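Local coordinates for protein mersacidin decarboxylase (Bacillus sp., PDB 1P3Y) that catalyses the FAD-dependent oxidative decarboxylation of the C-terminal cysteine of the lantibiotic mersacidin to an aminoenethiol residue, at residues 93-98 with 118-123. Residues are numbered along the deposited sequence; the frame is centred on the assembly and turned at random.
Sequences NILGQT and TIFFPN. With FAD (flavin-adenine dinucleotide), chain B.
Leu95 and Phe120 meet where helix 92-99 packs on strand 119-122 of the parallel Rossmann-type sheet, the two short axes 10.1 Å apart and running roughly antiparallel at 145°. Phe120 points toward the helix, CG anti to its own carbonyl carbon (chi1 -63°), and three helix side chains gather round the ring. Leu95 slides past in the opposite direction, with CD2 3.7 Å from Phe120 CD2. Its other branch, CD1, reaches Pro122 CG at 3.8 Å, the two side chains crossing at about a right angle. Ile94 brings CG2 to the ring edge, 4.0 Å from Phe120 CE2. Thr98 comes tip to tip with the ring, OG1 lying 3.6 Å from Phe120 CE2. That buried hydroxyl donates to Ile94 O at 2.6 Å, so the carbonyl is gripped by Thr98 OG1 and Thr98 N from opposite faces of its plane. Both segments also hold the cofactor: Asn93 ND2 gives FAD O2P a nearly straight 2.7 Å hydrogen bond, and Asn123 O accepts from FAD N3. With the Thr98 hydroxyl paired within the helix, the contact is essentially apolar, joining the phosphate-binding helix to the strand that leads to the flavin ring.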
# COMPACT_ATOMS: atom_id res chain seq x y z
N ASN A 93 24.59 14.08 -17.82
CA ASN A 93 24.64 12.72 -17.31
C ASN A 93 24.70 11.68 -18.43
O ASN A 93 25.61 10.86 -18.47
CB ASN A 93 23.43 12.46 -16.40
CG ASN A 93 23.36 11.02 -15.93
OD1 ASN A 93 24.29 10.53 -15.28
ND2 ASN A 93 22.27 10.33 -16.29
N ILE A 94 23.73 11.70 -19.34
CA ILE A 94 23.72 10.74 -20.45
C ILE A 94 25.03 10.84 -21.27
O ILE A 94 25.60 9.81 -21.68
CB ILE A 94 22.45 10.94 -21.35
CG1 ILE A 94 21.47 9.78 -21.13
CG2 ILE A 94 22.82 11.15 -22.81
CD1 ILE A 94 22.04 8.40 -21.20
N LEU A 95 25.52 12.07 -21.49
CA LEU A 95 26.78 12.26 -22.22
C LEU A 95 27.90 11.59 -21.43
O LEU A 95 28.71 10.85 -22.02
CB LEU A 95 27.11 13.76 -22.39
CG LEU A 95 26.12 14.55 -23.27
CD1 LEU A 95 26.50 16.03 -23.29
CD2 LEU A 95 26.07 13.97 -24.68
N GLY A 96 27.94 11.82 -20.11
CA GLY A 96 28.96 11.21 -19.28
C GLY A 96 28.87 9.68 -19.23
O GLY A 96 29.88 8.96 -19.18
N GLN A 97 27.65 9.16 -19.26
CA GLN A 97 27.51 7.73 -19.19
C GLN A 97 27.93 7.08 -20.50
O GLN A 97 28.72 6.12 -20.50
CB GLN A 97 26.06 7.32 -18.85
CG GLN A 97 25.77 7.26 -17.34
CD GLN A 97 24.37 6.74 -17.00
OE1 GLN A 97 24.03 5.59 -17.28
NE2 GLN A 97 23.56 7.60 -16.39
N THR A 98 27.43 7.62 -21.60
CA THR A 98 27.72 7.03 -22.90
C THR A 98 29.19 7.19 -23.28
O THR A 98 29.82 6.27 -23.81
CB THR A 98 26.81 7.62 -24.00
OG1 THR A 98 26.80 9.05 -23.89
CG2 THR A 98 25.38 7.09 -23.84
N THR A 118 25.22 6.90 -32.51
CA THR A 118 24.07 7.67 -32.05
C THR A 118 24.30 9.18 -32.19
O THR A 118 25.40 9.67 -31.93
CB THR A 118 23.78 7.38 -30.53
OG1 THR A 118 23.45 6.00 -30.37
CG2 THR A 118 22.63 8.25 -30.01
N ILE A 119 23.26 9.91 -32.58
CA ILE A 119 23.39 11.35 -32.69
C ILE A 119 22.78 11.97 -31.43
O ILE A 119 21.63 11.68 -31.10
CB ILE A 119 22.69 11.91 -33.96
CG1 ILE A 119 22.52 13.43 -33.82
CG2 ILE A 119 21.35 11.26 -34.16
CD1 ILE A 119 21.90 14.08 -35.02
N PHE A 120 23.56 12.81 -30.74
CA PHE A 120 23.13 13.47 -29.51
C PHE A 120 22.80 14.95 -29.69
O PHE A 120 23.48 15.66 -30.41
CB PHE A 120 24.23 13.41 -28.45
CG PHE A 120 24.57 12.04 -28.01
CD1 PHE A 120 25.35 11.21 -28.82
CD2 PHE A 120 24.12 11.56 -26.77
CE1 PHE A 120 25.69 9.92 -28.40
CE2 PHE A 120 24.44 10.28 -26.33
CZ PHE A 120 25.23 9.45 -27.15
N PHE A 121 21.76 15.40 -28.99
CA PHE A 121 21.38 16.81 -29.02
C PHE A 121 21.43 17.33 -27.58
O PHE A 121 20.40 17.49 -26.94
CB PHE A 121 19.97 17.00 -29.57
CG PHE A 121 19.86 16.84 -31.06
CD1 PHE A 121 19.84 15.57 -31.64
CD2 PHE A 121 19.75 17.96 -31.88
CE1 PHE A 121 19.69 15.41 -33.01
CE2 PHE A 121 19.61 17.82 -33.26
CZ PHE A 121 19.57 16.54 -33.83
N PRO A 122 22.63 17.60 -27.06
CA PRO A 122 22.79 18.10 -25.69
C PRO A 122 21.97 19.34 -25.38
O PRO A 122 21.70 20.17 -26.25
CB PRO A 122 24.29 18.36 -25.58
CG PRO A 122 24.87 17.33 -26.48
CD PRO A 122 23.95 17.38 -27.68
N ASN A 123 21.63 19.48 -24.11
CA ASN A 123 20.85 20.60 -23.61
C ASN A 123 21.05 20.63 -22.09
O ASN A 123 20.79 19.65 -21.40
CB ASN A 123 19.37 20.41 -23.96
CG ASN A 123 18.50 21.48 -23.38
OD1 ASN A 123 18.12 21.41 -22.21
ND2 ASN A 123 18.17 22.49 -24.17
PA FAD B . 17.95 9.45 -15.03
O1A FAD B . 16.55 10.07 -15.10
O2A FAD B . 18.10 7.98 -15.35
O5B FAD B . 18.61 9.67 -13.54
C5B FAD B . 18.13 10.64 -12.57
C4B FAD B . 17.20 10.01 -11.54
O4B FAD B . 16.67 8.79 -12.05
C3B FAD B . 17.88 9.63 -10.21
O3B FAD B . 17.22 10.42 -9.22
C2B FAD B . 17.66 8.15 -10.11
O2B FAD B . 17.53 7.54 -8.86
C1B FAD B . 16.43 7.91 -10.98
N9A FAD B . 16.21 6.57 -11.61
C8A FAD B . 16.91 5.89 -12.70
N7A FAD B . 16.44 4.69 -12.99
C5A FAD B . 15.35 4.51 -12.08
C6A FAD B . 14.41 3.44 -11.83
N6A FAD B . 14.40 2.30 -12.55
N1A FAD B . 13.44 3.60 -10.79
C2A FAD B . 13.40 4.74 -10.03
N3A FAD B . 14.28 5.85 -10.20
C4A FAD B . 15.23 5.59 -11.28
N1 FAD B . 20.51 17.91 -16.56
C2 FAD B . 21.08 18.25 -17.78
O2 FAD B . 22.23 17.82 -18.09
N3 FAD B . 20.37 19.08 -18.66
C4 FAD B . 19.06 19.64 -18.41
O4 FAD B . 18.50 20.40 -19.29
C4X FAD B . 18.51 19.26 -17.19
N5 FAD B . 17.19 19.77 -16.90
C5X FAD B . 16.59 19.37 -15.67
C6 FAD B . 15.28 19.84 -15.33
C7 FAD B . 14.59 19.48 -14.10
C7M FAD B . 13.16 20.04 -13.85
C8 FAD B . 15.29 18.59 -13.15
C8M FAD B . 14.70 18.13 -11.83
C9 FAD B . 16.58 18.11 -13.43
C9A FAD B . 17.27 18.47 -14.66
N10 FAD B . 18.65 18.02 -15.08
C10 FAD B . 19.24 18.40 -16.29
C1' FAD B . 19.35 17.16 -14.17
C2' FAD B . 19.36 15.71 -14.47
O2' FAD B . 17.94 15.23 -14.48
C3' FAD B . 20.10 14.95 -13.43
O3' FAD B . 21.53 15.06 -13.59
C4' FAD B . 19.76 13.43 -13.38
O4' FAD B . 20.51 12.85 -12.27
C5' FAD B . 20.12 12.66 -14.63
O5' FAD B . 19.04 12.71 -15.58
P FAD B . 18.91 11.66 -16.75
O1P FAD B . 17.71 12.04 -17.50
O2P FAD B . 20.21 11.64 -17.52
O3P FAD B . 18.89 10.22 -16.01